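Local coordinates for protein pullulanase (Klebsiella oxytoca, PDB 2YOC) that hydrolyses the alpha-1,6-glucosidic linkages of pullulan and related branched alpha-glucans, at residues S831-R843 with N911-P925. Numbering follows the deposited sequence.
Sequences SYKASQEADLATR and NYEVITRVKEMVATP
Y832 lies across from V918 and L840 from V922, their CA atoms 6.0 and 6.1 Å apart. Residues 831-843 run from the end of helix 826-833 through a type I turn, S835 to A838, into helix 840-855. Residues 911-925 form helix 912-919 and the chain beyond it. No hydrogen bond joins the two.

The Y832 ring meets V914, I915 and V918 obliquely. Its CD1 is 3.9 Å from V914 CG1. The side chain of M921, a selenomethionine, bends at chi3 (-55°). Its methyl CE thereby comes to the edge of the R843 guanidinium, in plane, while SE faces Q836. V922 CB lies over one face of that guanidinium and A834 CB over the other. R843 NE hydrogen-bonds to A838 O (2.8 Å) and NH2 to S835 O (3.2 Å), and S835 O also accepts from A838 N on the opposite face of its carbonyl plane. L840 CD1 lies 4.0 Å from P925 CG.

R741 of helix 739-742 hydrogen-bonds to Y832 O and A834 O and touches V918 and M921. Apolar packing thus joins two helices between barrel strands 814-816 and 860-864 to the C-terminal family region. The R843 hydrogen bonds stay within 831-843 and tie the turn to helix 840-855.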
ATOM      1  N   SER B 831      29.994  13.550  12.676  1.00 75.74           N
ATOM      2  CA  SER B 831      30.238  14.241  13.951  1.00 76.03           C
ATOM      3  C   SER B 831      28.913  14.662  14.622  1.00 80.59           C
ATOM      4  O   SER B 831      28.733  14.414  15.812  1.00 82.35           O
ATOM      5  CB  SER B 831      31.174  15.426  13.752  1.00 77.92           C
ATOM      6  OG  SER B 831      32.380  14.993  13.136  1.00 81.45           O
ATOM      7  N   TYR B 832      27.956  15.173  13.841  1.00 76.76           N
ATOM      8  CA  TYR B 832      26.615  15.529  14.327  1.00 76.94           C
ATOM      9  C   TYR B 832      25.774  14.289  14.703  1.00 77.57           C
ATOM     10  O   TYR B 832      24.983  14.346  15.646  1.00 73.79           O
ATOM     11  CB  TYR B 832      25.824  16.233  13.211  1.00 78.34           C
ATOM     12  CG  TYR B 832      25.949  17.734  13.082  1.00 82.39           C
ATOM     13  CD1 TYR B 832      25.844  18.563  14.196  1.00 85.58           C
ATOM     14  CD2 TYR B 832      25.994  18.339  11.830  1.00 82.77           C
ATOM     15  CE1 TYR B 832      25.894  19.952  14.073  1.00 86.23           C
ATOM     16  CE2 TYR B 832      26.018  19.725  11.692  1.00 83.84           C
ATOM     17  CZ  TYR B 832      25.963  20.531  12.815  1.00 89.91           C
ATOM     18  OH  TYR B 832      26.000  21.898  12.664  1.00 87.99           O
ATOM     19  N   LYS B 833      25.887  13.200  13.900  1.00 75.53           N
ATOM     20  CA  LYS B 833      25.027  12.010  14.009  1.00 75.58           C
ATOM     21  C   LYS B 833      25.509  10.745  14.770  1.00 80.06           C
ATOM     22  O   LYS B 833      24.661   9.942  15.180  1.00 78.10           O
ATOM     23  CB  LYS B 833      24.457  11.639  12.625  1.00 75.51           C
ATOM     24  CG  LYS B 833      23.401  12.593  12.104  1.00 77.82           C
ATOM     25  CD  LYS B 833      23.309  12.574  10.578  1.00 82.39           C
ATOM     26  CE  LYS B 833      22.934  13.920  10.004  1.00 85.72           C
ATOM     27  NZ  LYS B 833      21.511  14.293  10.255  1.00 97.86           N
ATOM     28  N   ALA B 834      26.836  10.546  14.922  1.00 78.13           N
ATOM     29  CA  ALA B 834      27.393   9.357  15.580  1.00 80.04           C
ATOM     30  C   ALA B 834      27.176   9.319  17.089  1.00 88.10           C
ATOM     31  O   ALA B 834      27.205  10.369  17.742  1.00 88.36           O
ATOM     32  CB  ALA B 834      28.874   9.212  15.259  1.00 80.80           C
ATOM     33  N   SER B 835      26.969   8.101  17.641  1.00 86.98           N
ATOM     34  CA  SER B 835      26.779   7.891  19.084  1.00 88.33           C
ATOM     35  C   SER B 835      28.066   8.245  19.815  1.00 91.45           C
ATOM     36  O   SER B 835      29.151   8.051  19.260  1.00 89.99           O
ATOM     37  CB  SER B 835      26.390   6.443  19.384  1.00 91.61           C
ATOM     38  OG  SER B 835      26.208   6.208  20.772  1.00 96.12           O
ATOM     39  N   GLN B 836      27.936   8.761  21.058  1.00 89.18           N
ATOM     40  CA  GLN B 836      29.059   9.132  21.928  1.00 90.75           C
ATOM     41  C   GLN B 836      30.066   7.968  22.023  1.00 96.09           C
ATOM     42  O   GLN B 836      31.267   8.198  22.184  1.00 95.23           O
ATOM     43  CB  GLN B 836      28.544   9.539  23.332  1.00 93.32           C
ATOM     44  CG  GLN B 836      29.546  10.358  24.164  1.00112.62           C
ATOM     45  CD  GLN B 836      28.922  11.081  25.333  1.00141.75           C
ATOM     46  OE1 GLN B 836      29.216  10.775  26.489  1.00140.57           O
ATOM     47  NE2 GLN B 836      28.124  12.117  25.070  1.00136.96           N
ATOM     48  N   GLU B 837      29.551   6.726  21.849  1.00 94.41           N
ATOM     49  CA  GLU B 837      30.250   5.441  21.884  1.00 95.73           C
ATOM     50  C   GLU B 837      31.169   5.223  20.684  1.00 98.55           C
ATOM     51  O   GLU B 837      32.131   4.458  20.782  1.00 99.50           O
ATOM     52  CB  GLU B 837      29.233   4.283  21.985  1.00 97.85           C
ATOM     53  CG  GLU B 837      28.591   4.140  23.359  1.00117.73           C
ATOM     54  CD  GLU B 837      27.790   2.873  23.617  1.00149.60           C
ATOM     55  OE1 GLU B 837      27.069   2.418  22.696  1.00147.61           O
ATOM     56  OE2 GLU B 837      27.843   2.365  24.763  1.00142.70           O
ATOM     57  N   ALA B 838      30.869   5.866  19.553  1.00 92.25           N
ATOM     58  CA  ALA B 838      31.691   5.700  18.370  1.00 90.96           C
ATOM     59  C   ALA B 838      33.008   6.494  18.439  1.00 94.71           C
ATOM     60  O   ALA B 838      33.023   7.719  18.291  1.00 93.41           O
ATOM     61  CB  ALA B 838      30.894   6.043  17.125  1.00 90.52           C
ATOM     62  N   ASP B 839      34.108   5.771  18.711  1.00 92.96           N
ATOM     63  CA  ASP B 839      35.470   6.310  18.811  1.00 94.40           C
ATOM     64  C   ASP B 839      36.009   6.688  17.440  1.00 98.70           C
ATOM     65  O   ASP B 839      35.494   6.199  16.429  1.00 97.87           O
ATOM     66  CB  ASP B 839      36.403   5.287  19.473  1.00 98.45           C
ATOM     67  CG  ASP B 839      36.247   3.869  18.947  1.00113.64           C
ATOM     68  OD1 ASP B 839      35.225   3.209  19.297  1.00115.31           O
ATOM     69  OD2 ASP B 839      37.145   3.412  18.196  1.00116.86           O
ATOM     70  N   LEU B 840      37.053   7.552  17.403  1.00 95.76           N
ATOM     71  CA  LEU B 840      37.675   8.072  16.179  1.00 94.58           C
ATOM     72  C   LEU B 840      37.850   7.004  15.104  1.00 97.98           C
ATOM     73  O   LEU B 840      37.460   7.238  13.955  1.00 97.15           O
ATOM     74  CB  LEU B 840      39.001   8.796  16.495  1.00 95.34           C
ATOM     75  CG  LEU B 840      39.723   9.556  15.353  1.00 99.52           C
ATOM     76  CD1 LEU B 840      38.850  10.633  14.729  1.00 99.16           C
ATOM     77  CD2 LEU B 840      40.970  10.217  15.863  1.00102.73           C
ATOM     78  N   ALA B 841      38.352   5.815  15.504  1.00 94.35           N
ATOM     79  CA  ALA B 841      38.579   4.641  14.648  1.00 93.15           C
ATOM     80  C   ALA B 841      37.316   4.138  13.927  1.00 95.87           C
ATOM     81  O   ALA B 841      37.378   3.831  12.725  1.00 93.76           O
ATOM     82  CB  ALA B 841      39.192   3.512  15.460  1.00 94.64           C
ATOM     83  N   THR B 842      36.179   4.050  14.659  1.00 92.51           N
ATOM     84  CA  THR B 842      34.912   3.589  14.069  1.00 91.25           C
ATOM     85  C   THR B 842      34.290   4.665  13.171  1.00 92.15           C
ATOM     86  O   THR B 842      33.676   4.335  12.159  1.00 91.33           O
ATOM     87  CB  THR B 842      33.934   3.054  15.121  1.00 94.86           C
ATOM     88  OG1 THR B 842      33.301   4.152  15.748  1.00 97.63           O
ATOM     89  CG2 THR B 842      34.598   2.137  16.153  1.00 90.67           C
ATOM     90  N   ARG B 843      34.469   5.947  13.534  1.00 86.00           N
ATOM     91  CA  ARG B 843      33.963   7.063  12.743  1.00 82.91           C
ATOM     92  C   ARG B 843      34.717   7.147  11.405  1.00 83.92           C
ATOM     93  O   ARG B 843      34.093   7.468  10.392  1.00 83.46           O
ATOM     94  CB  ARG B 843      34.018   8.385  13.530  1.00 80.31           C
ATOM     95  CG  ARG B 843      33.211   8.366  14.832  1.00 76.59           C
ATOM     96  CD  ARG B 843      32.995   9.756  15.413  1.00 82.86           C
ATOM     97  NE  ARG B 843      32.112   9.699  16.576  1.00 87.71           N
ATOM     98  CZ  ARG B 843      31.475  10.739  17.103  1.00104.98           C
ATOM     99  NH1 ARG B 843      31.630  11.953  16.591  1.00 96.24           N
ATOM    100  NH2 ARG B 843      30.678  10.573  18.146  1.00 95.85           N
ATOM    101  N   ASN B 911      22.394  26.264  15.124  1.00 89.54           N
ATOM    102  CA  ASN B 911      22.935  24.914  15.338  1.00 88.55           C
ATOM    103  C   ASN B 911      24.113  24.849  16.325  1.00 91.49           C
ATOM    104  O   ASN B 911      24.681  23.764  16.540  1.00 89.72           O
ATOM    105  CB  ASN B 911      23.356  24.300  13.991  1.00 87.23           C
ATOM    106  CG  ASN B 911      22.347  24.439  12.882  1.00102.82           C
ATOM    107  OD1 ASN B 911      21.221  23.946  12.965  1.00 91.31           O
ATOM    108  ND2 ASN B 911      22.755  25.070  11.794  1.00 97.51           N
ATOM    109  N   TYR B 912      24.466  26.009  16.917  1.00 88.67           N
ATOM    110  CA  TYR B 912      25.563  26.209  17.866  1.00 89.92           C
ATOM    111  C   TYR B 912      25.475  25.272  19.092  1.00 94.16           C
ATOM    112  O   TYR B 912      26.482  24.641  19.460  1.00 92.94           O
ATOM    113  CB  TYR B 912      25.606  27.689  18.290  1.00 92.79           C
ATOM    114  CG  TYR B 912      26.373  28.622  17.372  1.00 95.79           C
ATOM    115  CD1 TYR B 912      26.583  28.303  16.033  1.00 96.77           C
ATOM    116  CD2 TYR B 912      26.894  29.823  17.844  1.00 98.60           C
ATOM    117  CE1 TYR B 912      27.299  29.151  15.191  1.00 98.81           C
ATOM    118  CE2 TYR B 912      27.597  30.689  17.008  1.00100.13           C
ATOM    119  CZ  TYR B 912      27.796  30.350  15.680  1.00108.98           C
ATOM    120  OH  TYR B 912      28.499  31.198  14.859  1.00111.26           O
ATOM    121  N   GLU B 913      24.254  25.146  19.679  1.00 91.21           N
ATOM    122  CA  GLU B 913      23.958  24.282  20.832  1.00 91.69           C
ATOM    123  C   GLU B 913      24.204  22.794  20.514  1.00 90.65           C
ATOM    124  O   GLU B 913      24.672  22.039  21.371  1.00 89.91           O
ATOM    125  CB  GLU B 913      22.511  24.502  21.309  1.00 93.90           C
ATOM    126  CG  GLU B 913      22.310  25.784  22.103  1.00113.95           C
ATOM    127  CD  GLU B 913      20.856  26.131  22.389  1.00156.17           C
ATOM    128  OE1 GLU B 913      20.174  26.640  21.469  1.00170.22           O
ATOM    129  OE2 GLU B 913      20.403  25.912  23.537  1.00150.83           O
ATOM    130  N   VAL B 914      23.890  22.390  19.275  1.00 84.29           N
ATOM    131  CA  VAL B 914      24.079  21.029  18.761  1.00 82.47           C
ATOM    132  C   VAL B 914      25.573  20.808  18.533  1.00 84.57           C
ATOM    133  O   VAL B 914      26.104  19.775  18.940  1.00 83.93           O
ATOM    134  CB  VAL B 914      23.231  20.796  17.486  1.00 84.29           C
ATOM    135  CG1 VAL B 914      23.291  19.342  17.030  1.00 83.60           C
ATOM    136  CG2 VAL B 914      21.795  21.190  17.745  1.00 83.82           C
ATOM    137  N   ILE B 915      26.245  21.796  17.917  1.00 79.54           N
ATOM    138  CA  ILE B 915      27.679  21.766  17.658  1.00 78.80           C
ATOM    139  C   ILE B 915      28.414  21.560  18.984  1.00 82.66           C
ATOM    140  O   ILE B 915      29.165  20.595  19.093  1.00 83.17           O
ATOM    141  CB  ILE B 915      28.159  23.029  16.877  1.00 81.29           C
ATOM    142  CG1 ILE B 915      27.640  23.013  15.413  1.00 79.27           C
ATOM    143  CG2 ILE B 915      29.692  23.166  16.918  1.00 82.26           C
ATOM    144  CD1 ILE B 915      27.414  24.374  14.768  1.00 77.10           C
ATOM    145  N   THR B 916      28.145  22.400  20.004  1.00 78.13           N
ATOM    146  CA  THR B 916      28.827  22.256  21.305  1.00 79.35           C
ATOM    147  C   THR B 916      28.670  20.858  21.951  1.00 81.89           C
ATOM    148  O   THR B 916      29.648  20.282  22.446  1.00 80.76           O
ATOM    149  CB  THR B 916      28.571  23.447  22.240  1.00 87.05           C
ATOM    150  OG1 THR B 916      27.179  23.758  22.238  1.00 90.44           O
ATOM    151  CG2 THR B 916      29.386  24.679  21.855  1.00 82.26           C
ATOM    152  N   ARG B 917      27.453  20.293  21.853  1.00 77.36           N
ATOM    153  CA  ARG B 917      27.084  18.962  22.340  1.00 76.90           C
ATOM    154  C   ARG B 917      27.941  17.849  21.684  1.00 82.53           C
ATOM    155  O   ARG B 917      28.301  16.874  22.353  1.00 82.42           O
ATOM    156  CB  ARG B 917      25.578  18.727  22.046  1.00 71.63           C
ATOM    157  CG  ARG B 917      25.017  17.345  22.392  1.00 72.27           C
ATOM    158  CD  ARG B 917      23.603  17.119  21.887  1.00 82.88           C
ATOM    159  NE  ARG B 917      22.596  17.792  22.719  1.00106.38           N
ATOM    160  CZ  ARG B 917      21.965  18.925  22.413  1.00123.53           C
ATOM    161  NH1 ARG B 917      22.219  19.548  21.268  1.00105.19           N
ATOM    162  NH2 ARG B 917      21.080  19.448  23.253  1.00112.01           N
ATOM    163  N   VAL B 918      28.268  18.015  20.382  1.00 79.09           N
ATOM    164  CA  VAL B 918      28.967  17.007  19.594  1.00 79.05           C
ATOM    165  C   VAL B 918      30.462  17.241  19.341  1.00 86.31           C
ATOM    166  O   VAL B 918      31.206  16.277  19.147  1.00 86.44           O
ATOM    167  CB  VAL B 918      28.196  16.687  18.277  1.00 81.27           C
ATOM    168  CG1 VAL B 918      26.717  16.376  18.552  1.00 80.32           C
ATOM    169  CG2 VAL B 918      28.345  17.807  17.239  1.00 80.39           C
ATOM    170  N   LYS B 919      30.870  18.516  19.272  1.00 84.55           N
ATOM    171  CA  LYS B 919      32.211  18.960  18.921  1.00 85.40           C
ATOM    172  C   LYS B 919      33.321  18.202  19.631  1.00 93.77           C
ATOM    173  O   LYS B 919      34.225  17.671  18.978  1.00 92.89           O
ATOM    174  CB  LYS B 919      32.336  20.482  19.120  1.00 88.06           C
ATOM    175  CG  LYS B 919      33.459  21.138  18.324  1.00 98.77           C
ATOM    176  CD  LYS B 919      33.297  22.647  18.256  1.00110.86           C
ATOM    177  CE  LYS B 919      33.652  23.382  19.537  1.00122.03           C
ATOM    178  NZ  LYS B 919      33.734  24.855  19.329  1.00127.37           N
ATOM    179  N   GLU B 920      33.228  18.123  20.965  1.00 94.34           N
ATOM    180  CA  GLU B 920      34.255  17.482  21.772  1.00 95.84           C
ATOM    181  C   GLU B 920      34.063  15.978  21.992  1.00100.63           C
ATOM    182  O   GLU B 920      34.944  15.347  22.591  1.00100.98           O
ATOM    183  CB  GLU B 920      34.495  18.269  23.073  1.00 98.57           C
ATOM    184  CG  GLU B 920      35.355  19.520  22.895  1.00109.40           C
ATOM    185  CD  GLU B 920      34.770  20.654  22.069  1.00133.20           C
ATOM    186  OE1 GLU B 920      33.632  21.093  22.363  1.00112.16           O
ATOM    187  OE2 GLU B 920      35.455  21.097  21.118  1.00136.03           O
HETATM  188  N   MSE B 921      32.959  15.386  21.454  1.00 96.14           N
HETATM  189  CA  MSE B 921      32.680  13.949  21.607  1.00 95.48           C
HETATM  190  C   MSE B 921      33.846  13.055  21.208  1.00103.66           C
HETATM  191  O   MSE B 921      34.156  12.100  21.930  1.00106.31           O
HETATM  192  CB  MSE B 921      31.387  13.519  20.920  1.00 95.36           C
HETATM  193  CG  MSE B 921      30.158  14.128  21.555  1.00101.65           C
HETATM  194 SE   MSE B 921      28.547  13.127  21.214  1.00108.55          SE
HETATM  195  CE  MSE B 921      28.661  13.092  19.202  1.00103.88           C
ATOM    196  N   VAL B 922      34.532  13.399  20.105  1.00 99.42           N
ATOM    197  CA  VAL B 922      35.699  12.646  19.681  1.00 99.85           C
ATOM    198  C   VAL B 922      36.853  13.508  19.168  1.00102.50           C
ATOM    199  O   VAL B 922      36.628  14.598  18.645  1.00100.53           O
ATOM    200  CB  VAL B 922      35.372  11.379  18.841  1.00104.14           C
ATOM    201  CG1 VAL B 922      35.691  11.564  17.354  1.00102.43           C
ATOM    202  CG2 VAL B 922      36.064  10.138  19.417  1.00105.09           C
ATOM    203  N   ALA B 923      38.094  13.005  19.363  1.00100.35           N
ATOM    204  CA  ALA B 923      39.371  13.608  18.972  1.00100.49           C
ATOM    205  C   ALA B 923      39.417  14.009  17.503  1.00103.04           C
ATOM    206  O   ALA B 923      38.716  13.410  16.683  1.00103.19           O
ATOM    207  CB  ALA B 923      40.503  12.639  19.268  1.00101.97           C
ATOM    208  N   THR B 924      40.249  15.016  17.166  1.00 97.62           N
ATOM    209  CA  THR B 924      40.409  15.494  15.785  1.00 94.92           C
ATOM    210  C   THR B 924      41.402  14.583  15.046  1.00 96.33           C
ATOM    211  O   THR B 924      42.465  14.275  15.603  1.00 96.55           O
ATOM    212  CB  THR B 924      40.792  16.991  15.769  1.00 99.63           C
ATOM    213  OG1 THR B 924      39.848  17.708  16.568  1.00106.24           O
ATOM    214  CG2 THR B 924      40.827  17.601  14.360  1.00 91.23           C
ATOM    215  N   PRO B 925      41.078  14.150  13.794  1.00 89.79           N
ATOM    216  CA  PRO B 925      42.014  13.302  13.035  1.00 88.04           C
ATOM    217  C   PRO B 925      43.389  13.936  12.823  1.00 90.59           C
ATOM    218  O   PRO B 925      43.508  15.163  12.757  1.00 90.23           O
ATOM    219  CB  PRO B 925      41.313  13.133  11.687  1.00 88.15           C
ATOM    220  CG  PRO B 925      39.892  13.376  11.955  1.00 92.54           C
ATOM    221  CD  PRO B 925      39.853  14.411  13.012  1.00 89.75           C
TER